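Local coordinates for ComZ (Thermus thermophilus, PDB 6QVI), which probably acts as a DNA receptor at the tip of the competence pilus, with a large beta-solenoid domain joined to a pseudopilin-like domain, at residues A[444-449]-A[462-467]; A[153-158]-A[491-496]; A[456-461]-A[468-473]; A[386-391]-A[420-425]. All coordinates share one frame; numbering follows the deposited sequence.

Contact 1: A[444-449]-A[462-467]; sequences RGQHVM and KGNVLF
Methyl CG2 of Val465 rests on one face of the Phe467 ring, displaced toward the rim, while the carbonyl oxygen of Val448 lies at the ring's edge and in its plane, 3.7 Å from Phe467 CD2. The His447 imidazole carries Gln446 CB off-centre on one face, and Val465 CG1 reaches the ring obliquely. A third flat group, the amide of Asn464, is set by a CG beside the backbone N (chi1 -53°). Its ND2 donates to Gly445 O (2.6 Å), which lies close to the amide plane, although the donor stands above the carbonyl plane. An alanine here would remove that amide and would probably loosen the hold on the loop leading into strand 447-449. Parallel pairing follows: Val465 N to Gln446 O (2.9 Å) and Phe467 N to Val448 O (3.0 Å) both run nearly along the C=O axis, with a weak bond from Val448 N to Val465 O between them. On the sheet face opposite His447, Val465 and Phe467, Val448 CG1 lies alongside Leu466 CD1, 3.4 Å away. Such stacking of parallel strands characterises a beta-solenoid, and here it continues to strand 419-421 beyond 447-449 and to strand 491-496 beyond 465-467.

Contact 2: A[153-158]-A[491-496]; sequences GATIRG and KAEVVY
Residues 153-158 and 491-496 form a parallel strand pair of the beta-solenoid, joining an early part of the domain to its last strand although more than 300 residues separate them. The pair is knit most firmly at its C-terminal end, where Arg157 N meets Val494 O and Tyr496 N meets Arg157 O, each at 2.8 Å and nearly along the C=O axis. Toward the N-terminal end Val494 N reaches Thr155 O (3.2 Å) and Thr155 N reaches Ala492 O (3.0 Å), and the last bond, Ala492 N to Gly153 O, is weak. Just past the strand, a CB on Gly158 would run into CB of Tyr496.

The two faces of the pair differ. Ala154, Ile156, Ala492 and Val494 are buried, and Ile156 packs on Phe180 and Ala138 while Ala492 and Val494 meet Thr477 and Phe475 of strand 474-478. On the other face Val495 is buried too, but Thr155, Glu493 and Arg157 are partly exposed, with exposed Lys491 beside them. There Thr155 CG2 touches Lys491 CB at 3.9 Å, and Lys491 is fully extended beyond CG. Glu493, also extended, with CG anti to the backbone N (chi1 157°), turns its OE2 to the hydroxyl of Tyr191, while Arg157 NE binds Arg185 O. The two opposite charges are near each other without forming a salt bridge, Arg157 NH1 standing 4.1 Å from Glu493 OE2. The guanidinium and carboxylate planes are turned 56° apart, and the nearest meeting of the two chains is Arg157 CD against Glu493 OE2, at 3.2 Å.

Contact 3: A[456-461]-A[468-473]; sequences GTFRVV and GSVISN
The Phe458 ring and the Val470 side chain cross at about a right angle, so that the valine meets the aromatic group from above. Its CG1 methyl lies 4.1 Å from the centroid of the Phe458 ring and 16° off the ring normal, a CH-pi contact over one face, somewhat nearer the CE1 and CZ side. Both torsions prepare this meeting: CG of Phe458 is anti to the backbone N (chi1 164°), which carries the ring inward, and CG1 of Val470 is anti to its own carbonyl carbon, which presents that methyl to the ring. Two residues on from Val470, Ser472 also points at Phe458, but only at the root of its side chain, with OG 3.9 Å from Phe458 CB. That hydroxyl is a packing neighbour here, since its hydrogen-bond partner is Gln474 O. The backbones meet where Asn473 N makes a weak, bent bond to Gly456 O (3.2 Å).

The contact illustrates how the interior is filled between successive coils. These strands lie on adjoining sides of the solenoid and converge at the corner where Gly456 meets Asn473, their inward side chains filling the angle between them. Phe475 of strand 474-478 meets the Phe458 ring and also touches Val470. Strand 457-461 is paired with 441-443 and 474-478, whereas strand 469-472 runs between 451-454 and 139-141.

Contact 4: A[386-391]-A[420-425]; sequences PVDYRA and LPDATF
The backbones pair in parallel through Leu420 N to Val387 O (3.3 Å), Tyr389 N to Leu420 O (2.7 Å) and Asp422 N to Tyr389 O (2.7 Å), each donor in the plane of its carbonyl. Strand 387-392 lies between 366-371 and 419-421, the latter an outermost strand of the sheet within this chain, and Leu420 and Pro421 pack on Met449 of strand 447-449. Tyr389 takes the crowded position between its backbone N and carbonyl carbon (chi1 72°), laying its ring along Pro421. CA of Pro421 sits over the ring centre, 3.5 Å from the Tyr389 centroid and 6° off the normal, a CH-pi contact widened by the proline CB. The hydroxyl binds Met449 O. A serine here would remove the ring with its distant hydroxyl, and would probably cost Pro421 the aromatic face it packs on and Met449 O its bond.

Asp422 holds the turn that follows the strand. Its OD1 accepts from Thr424 OG1 through the syn lone pair (2.5 Å) and from Thr424 N, an Asx turn, while OD2 accepts from Phe425 N. Arg390 turns a guanidinium face to the acid; NH1 is 3.6 Å from Asp422 OD2, a salt bridge of charges alone. Asp388 OD2 comes within 3.8 Å of Asp422 OD1. Such carboxylates would be expected to repel, and Arg390 beside Asp422 and Arg197 on Asp388 OD1 probably help keep both ionised.

In the fold
Contact 2 opens first, at 153-158, and closes last, at 491-496, so the other three all fall within its span and an early solenoid strand ends up beside the last one. Contact 4 opens at 386-391 and closes at 420-425, before any later contact begins. Contacts 1 and 3 then cross: 444-449 opens contact 1, 456-461 opens contact 3, and 462-467 and 468-473 close them in turn. Strand 465-467 lies next to 491-496, which links contacts 1 and 2 in one sheet, while Met449 bridges contact 1 to contact 4. Contact 3 packs inside the solenoid, touching contact 1 through Phe458 and Leu466 and contact 2 through Val460 and Ala492.

Contact 1: A[444-449]-A[462-467]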
loop_
_atom_site.group_PDB
_atom_site.type_symbol
_atom_site.label_atom_id
_atom_site.label_comp_id
_atom_site.label_asym_id
_atom_site.label_seq_id
_atom_site.Cartn_x
_atom_site.Cartn_y
_atom_site.Cartn_z
ATOM N N ARG A 444 -20.166 -4.677 12.038
ATOM C CA ARG A 444 -20.877 -5.852 12.522
ATOM C C ARG A 444 -21.402 -6.753 11.397
ATOM O O ARG A 444 -21.885 -7.863 11.693
ATOM C CB ARG A 444 -22.047 -5.454 13.454
ATOM C CG ARG A 444 -21.804 -4.242 14.377
ATOM C CD ARG A 444 -23.025 -3.834 15.231
ATOM N NE ARG A 444 -22.640 -2.924 16.318
ATOM C CZ ARG A 444 -22.496 -1.603 16.217
ATOM N NH1 ARG A 444 -22.701 -0.964 15.072
ATOM N NH2 ARG A 444 -22.123 -0.919 17.290
ATOM N N GLY A 445 -21.303 -6.319 10.130
ATOM C CA GLY A 445 -21.557 -7.214 9.007
ATOM C C GLY A 445 -20.510 -8.303 8.881
ATOM O O GLY A 445 -19.361 -8.148 9.300
ATOM N N GLN A 446 -20.922 -9.450 8.340
ATOM C CA GLN A 446 -19.991 -10.565 8.394
ATOM C C GLN A 446 -18.877 -10.423 7.367
ATOM O O GLN A 446 -17.730 -10.778 7.645
ATOM C CB GLN A 446 -20.745 -11.891 8.239
ATOM C CG GLN A 446 -21.156 -12.412 9.616
ATOM C CD GLN A 446 -21.233 -13.930 9.766
ATOM O OE1 GLN A 446 -21.459 -14.411 10.879
ATOM N NE2 GLN A 446 -21.040 -14.683 8.672
ATOM N N HIS A 447 -19.184 -9.878 6.191
ATOM C CA HIS A 447 -18.214 -9.763 5.114
ATOM C C HIS A 447 -18.328 -8.364 4.529
ATOM O O HIS A 447 -19.389 -7.983 4.029
ATOM C CB HIS A 447 -18.449 -10.849 4.062
ATOM C CG HIS A 447 -18.380 -12.248 4.617
ATOM N ND1 HIS A 447 -17.667 -12.565 5.755
ATOM C CD2 HIS A 447 -18.955 -13.403 4.205
ATOM C CE1 HIS A 447 -17.788 -13.854 6.011
ATOM N NE2 HIS A 447 -18.565 -14.388 5.085
ATOM N N VAL A 448 -17.253 -7.582 4.609
ATOM C CA VAL A 448 -17.189 -6.327 3.876
ATOM C C VAL A 448 -15.860 -6.289 3.132
ATOM O O VAL A 448 -14.820 -6.708 3.653
ATOM C CB VAL A 448 -17.380 -5.116 4.809
ATOM C CG1 VAL A 448 -16.549 -5.280 5.994
ATOM C CG2 VAL A 448 -17.008 -3.831 4.117
ATOM N N MET A 449 -15.906 -5.818 1.899
ATOM C CA MET A 449 -14.774 -5.896 0.997
ATOM C C MET A 449 -14.495 -4.469 0.550
ATOM O O MET A 449 -15.161 -3.939 -0.346
ATOM C CB MET A 449 -15.083 -6.872 -0.135
ATOM C CG MET A 449 -14.252 -6.748 -1.378
ATOM S SD MET A 449 -14.658 -8.121 -2.499
ATOM C CE MET A 449 -14.101 -9.546 -1.580
ATOM N N LYS A 462 -16.006 -10.623 16.657
ATOM C CA LYS A 462 -15.549 -11.986 16.400
ATOM C C LYS A 462 -16.365 -12.632 15.281
ATOM O O LYS A 462 -17.591 -12.538 15.263
ATOM C CB LYS A 462 -15.692 -12.838 17.669
ATOM C CG LYS A 462 -15.524 -12.106 18.986
ATOM C CD LYS A 462 -16.126 -12.929 20.161
ATOM C CE LYS A 462 -15.251 -12.850 21.437
ATOM N NZ LYS A 462 -15.354 -14.044 22.317
ATOM N N GLY A 463 -15.687 -13.272 14.341
ATOM C CA GLY A 463 -16.357 -14.040 13.306
ATOM C C GLY A 463 -16.470 -13.353 11.971
ATOM O O GLY A 463 -16.687 -14.028 10.953
ATOM N N ASN A 464 -16.372 -12.038 11.960
ATOM C CA ASN A 464 -16.514 -11.244 10.757
ATOM C C ASN A 464 -15.149 -10.990 10.166
ATOM O O ASN A 464 -14.157 -10.858 10.888
ATOM C CB ASN A 464 -17.229 -9.941 11.120
ATOM C CG ASN A 464 -18.535 -10.231 11.864
ATOM O OD1 ASN A 464 -18.507 -10.826 12.929
ATOM N ND2 ASN A 464 -19.637 -9.770 11.346
ATOM N N VAL A 465 -15.099 -10.939 8.849
ATOM C CA VAL A 465 -13.846 -10.798 8.129
ATOM C C VAL A 465 -13.938 -9.587 7.210
ATOM O O VAL A 465 -14.977 -9.327 6.595
ATOM C CB VAL A 465 -13.474 -12.115 7.392
ATOM C CG1 VAL A 465 -14.521 -12.514 6.402
ATOM C CG2 VAL A 465 -12.121 -12.005 6.703
ATOM N N LEU A 466 -12.855 -8.821 7.155
ATOM C CA LEU A 466 -12.756 -7.660 6.285
ATOM C C LEU A 466 -11.687 -7.935 5.251
ATOM O O LEU A 466 -10.559 -8.312 5.602
ATOM C CB LEU A 466 -12.419 -6.399 7.067
ATOM C CG LEU A 466 -12.083 -5.200 6.208
ATOM C CD1 LEU A 466 -13.264 -4.835 5.304
ATOM C CD2 LEU A 466 -11.802 -4.123 7.152
ATOM N N PHE A 467 -12.060 -7.812 3.988
ATOM C CA PHE A 467 -11.130 -7.974 2.888
ATOM C C PHE A 467 -10.786 -6.613 2.326
ATOM O O PHE A 467 -11.679 -5.797 2.077
ATOM C CB PHE A 467 -11.717 -8.864 1.800
ATOM C CG PHE A 467 -12.329 -10.132 2.318
ATOM C CD1 PHE A 467 -11.671 -11.343 2.179
ATOM C CD2 PHE A 467 -13.584 -10.127 2.900
ATOM C CE1 PHE A 467 -12.241 -12.525 2.638
ATOM C CE2 PHE A 467 -14.164 -11.313 3.356
ATOM C CZ PHE A 467 -13.488 -12.510 3.219
#

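Contact 2: A[153-158]-A[491-496]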
loop_
_atom_site.group_PDB
_atom_site.type_symbol
_atom_site.label_atom_id
_atom_site.label_comp_id
_atom_site.label_asym_id
_atom_site.label_seq_id
_atom_site.Cartn_x
_atom_site.Cartn_y
_atom_site.Cartn_z
ATOM N N GLY A 153 -8.498 -10.852 19.864
ATOM C CA GLY A 153 -8.071 -11.798 18.879
ATOM C C GLY A 153 -8.096 -11.376 17.462
ATOM O O GLY A 153 -8.929 -10.620 17.037
ATOM N N ALA A 154 -7.207 -11.965 16.697
ATOM C CA ALA A 154 -7.120 -11.604 15.303
ATOM C C ALA A 154 -6.399 -12.703 14.552
ATOM O O ALA A 154 -5.465 -13.321 15.081
ATOM C CB ALA A 154 -6.361 -10.294 15.134
ATOM N N THR A 155 -6.760 -12.856 13.305
ATOM C CA THR A 155 -6.073 -13.730 12.408
ATOM C C THR A 155 -5.949 -12.787 11.240
ATOM O O THR A 155 -6.924 -12.431 10.647
ATOM C CB THR A 155 -6.819 -15.018 12.086
ATOM O OG1 THR A 155 -7.072 -15.101 10.690
ATOM C CG2 THR A 155 -8.077 -15.078 12.805
ATOM N N ILE A 156 -4.729 -12.422 10.902
ATOM C CA ILE A 156 -4.436 -11.393 9.906
ATOM C C ILE A 156 -3.715 -12.070 8.755
ATOM O O ILE A 156 -2.569 -12.524 8.910
ATOM C CB ILE A 156 -3.574 -10.245 10.464
ATOM C CG1 ILE A 156 -4.223 -9.513 11.632
ATOM C CG2 ILE A 156 -3.147 -9.275 9.365
ATOM C CD1 ILE A 156 -3.525 -9.813 12.953
ATOM N N ARG A 157 -4.350 -12.116 7.586
ATOM C CA ARG A 157 -3.677 -12.693 6.427
ATOM C C ARG A 157 -3.088 -11.513 5.655
ATOM O O ARG A 157 -3.744 -10.877 4.822
ATOM C CB ARG A 157 -4.654 -13.554 5.637
ATOM C CG ARG A 157 -5.537 -14.271 6.614
ATOM C CD ARG A 157 -6.209 -15.487 6.082
ATOM N NE ARG A 157 -5.219 -16.535 5.994
ATOM C CZ ARG A 157 -5.479 -17.801 6.268
ATOM N NH1 ARG A 157 -6.701 -18.149 6.645
ATOM N NH2 ARG A 157 -4.519 -18.714 6.172
ATOM N N GLY A 158 -1.827 -11.213 5.965
ATOM C CA GLY A 158 -1.140 -10.064 5.416
ATOM C C GLY A 158 -0.244 -9.402 6.447
ATOM O O GLY A 158 -0.148 -9.863 7.592
ATOM N N LYS A 491 -11.617 -14.344 17.913
ATOM C CA LYS A 491 -10.841 -13.832 16.801
ATOM C C LYS A 491 -11.746 -13.233 15.737
ATOM O O LYS A 491 -12.723 -13.863 15.310
ATOM C CB LYS A 491 -10.007 -14.977 16.204
ATOM C CG LYS A 491 -9.052 -15.597 17.239
ATOM C CD LYS A 491 -8.176 -16.734 16.687
ATOM C CE LYS A 491 -7.035 -17.130 17.643
ATOM N NZ LYS A 491 -6.100 -18.111 17.005
ATOM N N ALA A 492 -11.409 -12.022 15.313
ATOM C CA ALA A 492 -11.840 -11.461 14.048
ATOM C C ALA A 492 -10.700 -11.609 13.050
ATOM O O ALA A 492 -9.570 -11.914 13.426
ATOM C CB ALA A 492 -12.239 -10.001 14.208
ATOM N N GLU A 493 -10.995 -11.426 11.760
ATOM C CA GLU A 493 -9.980 -11.686 10.745
ATOM C C GLU A 493 -9.937 -10.594 9.682
ATOM O O GLU A 493 -10.968 -10.054 9.277
ATOM C CB GLU A 493 -10.184 -13.094 10.131
ATOM C CG GLU A 493 -9.572 -13.281 8.732
ATOM C CD GLU A 493 -9.613 -14.719 8.222
ATOM O OE1 GLU A 493 -10.025 -15.639 8.962
ATOM O OE2 GLU A 493 -9.149 -14.938 7.088
ATOM N N VAL A 494 -8.734 -10.279 9.215
ATOM C CA VAL A 494 -8.544 -9.304 8.157
ATOM C C VAL A 494 -7.755 -9.978 7.052
ATOM O O VAL A 494 -6.712 -10.590 7.307
ATOM C CB VAL A 494 -7.816 -8.023 8.621
ATOM C CG1 VAL A 494 -7.776 -6.995 7.469
ATOM C CG2 VAL A 494 -8.448 -7.414 9.886
ATOM N N VAL A 495 -8.222 -9.834 5.821
ATOM C CA VAL A 495 -7.592 -10.498 4.702
ATOM C C VAL A 495 -7.081 -9.428 3.762
ATOM O O VAL A 495 -7.866 -8.690 3.155
ATOM C CB VAL A 495 -8.562 -11.447 4.002
ATOM C CG1 VAL A 495 -7.916 -12.086 2.781
ATOM C CG2 VAL A 495 -9.003 -12.512 5.008
ATOM N N TYR A 496 -5.763 -9.316 3.668
ATOM C CA TYR A 496 -5.206 -8.274 2.836
ATOM C C TYR A 496 -5.353 -8.670 1.380
ATOM O O TYR A 496 -4.855 -9.717 0.957
ATOM C CB TYR A 496 -3.758 -8.005 3.204
ATOM C CG TYR A 496 -3.091 -7.089 2.208
ATOM C CD1 TYR A 496 -1.787 -7.295 1.826
ATOM C CD2 TYR A 496 -3.741 -5.958 1.723
ATOM C CE1 TYR A 496 -1.174 -6.454 0.945
ATOM C CE2 TYR A 496 -3.124 -5.105 0.818
ATOM C CZ TYR A 496 -1.841 -5.360 0.440
ATOM O OH TYR A 496 -1.216 -4.522 -0.458
#

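Contact 3: A[456-461]-A[468-473]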
loop_
_atom_site.group_PDB
_atom_site.type_symbol
_atom_site.label_atom_id
_atom_site.label_comp_id
_atom_site.label_asym_id
_atom_site.label_seq_id
_atom_site.Cartn_x
_atom_site.Cartn_y
_atom_site.Cartn_z
ATOM N N GLY A 456 -9.721 7.121 14.098
ATOM C CA GLY A 456 -9.759 6.725 15.488
ATOM C C GLY A 456 -9.471 5.246 15.641
ATOM O O GLY A 456 -8.323 4.829 15.427
ATOM N N THR A 457 -10.474 4.425 15.958
ATOM C CA THR A 457 -10.240 2.998 16.104
ATOM C C THR A 457 -11.170 2.237 15.165
ATOM O O THR A 457 -12.313 2.645 14.917
ATOM C CB THR A 457 -10.405 2.497 17.583
ATOM O OG1 THR A 457 -11.768 2.125 17.832
ATOM C CG2 THR A 457 -9.909 3.560 18.599
ATOM N N PHE A 458 -10.772 1.054 14.771
ATOM C CA PHE A 458 -11.618 0.265 13.935
ATOM C C PHE A 458 -12.033 -0.935 14.714
ATOM O O PHE A 458 -11.207 -1.728 15.030
ATOM C CB PHE A 458 -10.835 -0.191 12.762
ATOM C CG PHE A 458 -11.458 -1.293 12.021
ATOM C CD1 PHE A 458 -12.090 -1.054 10.863
ATOM C CD2 PHE A 458 -11.363 -2.556 12.462
ATOM C CE1 PHE A 458 -12.651 -2.062 10.156
ATOM C CE2 PHE A 458 -11.909 -3.579 11.763
ATOM C CZ PHE A 458 -12.561 -3.332 10.607
ATOM N N ARG A 459 -13.318 -1.052 15.021
ATOM C CA ARG A 459 -13.849 -2.165 15.775
ATOM C C ARG A 459 -14.459 -3.186 14.885
ATOM O O ARG A 459 -14.974 -2.888 13.851
ATOM C CB ARG A 459 -14.908 -1.723 16.758
ATOM C CG ARG A 459 -14.387 -0.852 17.870
ATOM C CD ARG A 459 -15.372 -0.698 18.999
ATOM N NE ARG A 459 -14.748 0.017 20.087
ATOM C CZ ARG A 459 -14.537 1.308 20.069
ATOM N NH1 ARG A 459 -14.910 2.000 19.028
ATOM N NH2 ARG A 459 -13.952 1.906 21.076
ATOM N N VAL A 460 -14.409 -4.420 15.326
ATOM C CA VAL A 460 -14.949 -5.509 14.570
ATOM C C VAL A 460 -15.355 -6.582 15.559
ATOM O O VAL A 460 -14.843 -6.657 16.647
ATOM C CB VAL A 460 -13.916 -5.999 13.586
ATOM C CG1 VAL A 460 -12.768 -6.617 14.320
ATOM C CG2 VAL A 460 -14.500 -6.920 12.557
ATOM N N VAL A 461 -16.330 -7.374 15.187
ATOM C CA VAL A 461 -16.865 -8.433 16.023
ATOM C C VAL A 461 -16.213 -9.763 15.656
ATOM O O VAL A 461 -15.890 -10.010 14.483
ATOM C CB VAL A 461 -18.388 -8.479 15.842
ATOM C CG1 VAL A 461 -19.072 -7.390 16.691
ATOM C CG2 VAL A 461 -18.665 -8.185 14.385
ATOM N N GLY A 468 -9.505 -6.388 2.088
ATOM C CA GLY A 468 -9.055 -5.065 1.730
ATOM C C GLY A 468 -7.869 -4.735 2.612
ATOM O O GLY A 468 -6.794 -5.300 2.403
ATOM N N SER A 469 -8.031 -3.793 3.546
ATOM C CA SER A 469 -6.964 -3.379 4.455
ATOM C C SER A 469 -7.558 -2.399 5.450
ATOM O O SER A 469 -8.506 -1.678 5.121
ATOM C CB SER A 469 -5.796 -2.715 3.696
ATOM O OG SER A 469 -6.306 -1.821 2.713
ATOM N N VAL A 470 -6.986 -2.317 6.649
ATOM C CA VAL A 470 -7.413 -1.252 7.540
ATOM C C VAL A 470 -6.179 -0.479 7.910
ATOM O O VAL A 470 -5.134 -1.070 8.198
ATOM C CB VAL A 470 -8.194 -1.757 8.785
ATOM C CG1 VAL A 470 -9.198 -2.798 8.356
ATOM C CG2 VAL A 470 -7.292 -2.178 10.006
ATOM N N ILE A 471 -6.258 0.827 7.724
ATOM C CA ILE A 471 -5.366 1.825 8.289
ATOM C C ILE A 471 -6.128 2.478 9.427
ATOM O O ILE A 471 -7.193 3.081 9.216
ATOM C CB ILE A 471 -4.925 2.904 7.271
ATOM C CG1 ILE A 471 -4.174 2.251 6.111
ATOM C CG2 ILE A 471 -4.198 4.062 7.963
ATOM C CD1 ILE A 471 -4.121 3.111 4.865
ATOM N N SER A 472 -5.610 2.330 10.636
ATOM C CA SER A 472 -6.308 2.948 11.740
ATOM C C SER A 472 -5.354 3.141 12.906
ATOM O O SER A 472 -4.344 2.456 13.038
ATOM C CB SER A 472 -7.519 2.100 12.150
ATOM O OG SER A 472 -7.126 1.092 13.055
ATOM N N ASN A 473 -5.736 4.050 13.789
ATOM C CA ASN A 473 -4.872 4.372 14.899
ATOM C C ASN A 473 -4.918 3.294 15.959
ATOM O O ASN A 473 -3.913 3.094 16.660
ATOM C CB ASN A 473 -5.284 5.722 15.481
ATOM C CG ASN A 473 -4.258 6.259 16.423
ATOM O OD1 ASN A 473 -4.276 5.953 17.621
ATOM N ND2 ASN A 473 -3.306 7.025 15.884
#

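Contact 4: A[386-391]-A[420-425]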
loop_
_atom_site.group_PDB
_atom_site.type_symbol
_atom_site.label_atom_id
_atom_site.label_comp_id
_atom_site.label_asym_id
_atom_site.label_seq_id
_atom_site.Cartn_x
_atom_site.Cartn_y
_atom_site.Cartn_z
ATOM N N PRO A 386 -27.407 -5.475 4.411
ATOM C CA PRO A 386 -26.513 -5.922 3.335
ATOM C C PRO A 386 -26.720 -5.127 2.054
ATOM O O PRO A 386 -27.856 -4.810 1.672
ATOM C CB PRO A 386 -26.899 -7.390 3.148
ATOM C CG PRO A 386 -27.338 -7.823 4.490
ATOM C CD PRO A 386 -27.992 -6.618 5.140
ATOM N N VAL A 387 -25.621 -4.762 1.429
ATOM C CA VAL A 387 -25.695 -3.904 0.288
ATOM C C VAL A 387 -24.566 -4.149 -0.673
ATOM O O VAL A 387 -23.457 -4.349 -0.283
ATOM C CB VAL A 387 -25.648 -2.469 0.812
ATOM C CG1 VAL A 387 -24.618 -2.367 1.899
ATOM C CG2 VAL A 387 -25.389 -1.451 -0.266
ATOM N N ASP A 388 -24.889 -4.160 -1.945
ATOM C CA ASP A 388 -23.954 -4.361 -3.008
ATOM C C ASP A 388 -23.532 -3.000 -3.449
ATOM O O ASP A 388 -24.338 -2.088 -3.453
ATOM C CB ASP A 388 -24.656 -5.008 -4.179
ATOM C CG ASP A 388 -24.334 -6.447 -4.320
ATOM O OD1 ASP A 388 -24.119 -7.111 -3.293
ATOM O OD2 ASP A 388 -24.315 -6.917 -5.462
ATOM N N TYR A 389 -22.287 -2.835 -3.848
ATOM C CA TYR A 389 -21.907 -1.518 -4.273
ATOM C C TYR A 389 -21.412 -1.507 -5.664
ATOM O O TYR A 389 -21.090 -2.526 -6.200
ATOM C CB TYR A 389 -20.923 -0.878 -3.315
ATOM C CG TYR A 389 -19.530 -1.422 -3.320
ATOM C CD1 TYR A 389 -18.721 -1.293 -4.412
ATOM C CD2 TYR A 389 -19.016 -2.027 -2.202
ATOM C CE1 TYR A 389 -17.438 -1.775 -4.395
ATOM C CE2 TYR A 389 -17.740 -2.513 -2.178
ATOM C CZ TYR A 389 -16.961 -2.379 -3.277
ATOM O OH TYR A 389 -15.693 -2.859 -3.239
ATOM N N ARG A 390 -21.428 -0.331 -6.253
ATOM C CA ARG A 390 -20.951 -0.112 -7.588
ATOM C C ARG A 390 -20.323 1.243 -7.496
ATOM O O ARG A 390 -20.937 2.153 -6.989
ATOM C CB ARG A 390 -22.102 -0.040 -8.567
ATOM C CG ARG A 390 -22.897 -1.316 -8.722
ATOM C CD ARG A 390 -24.224 -1.041 -9.406
ATOM N NE ARG A 390 -24.180 -1.254 -10.843
ATOM C CZ ARG A 390 -25.088 -1.952 -11.504
ATOM N NH1 ARG A 390 -26.098 -2.485 -10.850
ATOM N NH2 ARG A 390 -24.987 -2.113 -12.810
ATOM N N ALA A 391 -19.107 1.402 -7.985
ATOM C CA ALA A 391 -18.464 2.688 -7.878
ATOM C C ALA A 391 -17.612 3.023 -9.054
ATOM O O ALA A 391 -16.936 2.177 -9.577
ATOM C CB ALA A 391 -17.610 2.707 -6.643
ATOM N N LEU A 420 -20.448 -5.697 -0.174
ATOM C CA LEU A 420 -19.655 -6.278 -1.246
ATOM C C LEU A 420 -19.805 -5.489 -2.533
ATOM O O LEU A 420 -20.790 -4.768 -2.726
ATOM C CB LEU A 420 -20.035 -7.747 -1.497
ATOM C CG LEU A 420 -19.744 -8.803 -0.421
ATOM C CD1 LEU A 420 -18.393 -8.544 0.230
ATOM C CD2 LEU A 420 -20.824 -8.864 0.635
ATOM N N PRO A 421 -18.900 -5.683 -3.460
ATOM C CA PRO A 421 -19.098 -5.010 -4.732
ATOM C C PRO A 421 -20.082 -5.820 -5.520
ATOM O O PRO A 421 -20.175 -7.013 -5.340
ATOM C CB PRO A 421 -17.742 -5.110 -5.396
ATOM C CG PRO A 421 -17.102 -6.272 -4.763
ATOM C CD PRO A 421 -17.581 -6.299 -3.356
ATOM N N ASP A 422 -20.828 -5.184 -6.401
ATOM C CA ASP A 422 -21.783 -5.932 -7.188
ATOM C C ASP A 422 -21.075 -6.632 -8.311
ATOM O O ASP A 422 -20.470 -6.003 -9.168
ATOM C CB ASP A 422 -22.864 -5.049 -7.785
ATOM C CG ASP A 422 -23.369 -5.590 -9.091
ATOM O OD1 ASP A 422 -23.629 -6.804 -9.177
ATOM O OD2 ASP A 422 -23.477 -4.814 -10.043
ATOM N N ALA A 423 -21.242 -7.941 -8.351
ATOM C CA ALA A 423 -20.630 -8.789 -9.354
ATOM C C ALA A 423 -20.842 -8.310 -10.773
ATOM O O ALA A 423 -19.916 -8.273 -11.572
ATOM C CB ALA A 423 -21.170 -10.194 -9.211
ATOM N N THR A 424 -22.081 -7.967 -11.074
ATOM C CA THR A 424 -22.465 -7.506 -12.376
ATOM C C THR A 424 -21.599 -6.375 -12.831
ATOM O O THR A 424 -21.046 -6.405 -13.917
ATOM C CB THR A 424 -23.899 -6.985 -12.376
ATOM O OG1 THR A 424 -24.665 -7.624 -11.347
ATOM C CG2 THR A 424 -24.531 -7.253 -13.702
ATOM N N PHE A 425 -21.456 -5.367 -11.990
ATOM C CA PHE A 425 -20.663 -4.236 -12.402
ATOM C C PHE A 425 -19.207 -4.551 -12.616
ATOM O O PHE A 425 -18.719 -4.460 -13.727
ATOM C CB PHE A 425 -20.797 -3.066 -11.454
ATOM C CG PHE A 425 -20.282 -1.802 -12.038
ATOM C CD1 PHE A 425 -19.186 -1.182 -11.509
ATOM C CD2 PHE A 425 -20.865 -1.273 -13.155
ATOM C CE1 PHE A 425 -18.699 -0.031 -12.061
ATOM C CE2 PHE A 425 -20.385 -0.122 -13.718
ATOM C CZ PHE A 425 -19.298 0.501 -13.168
#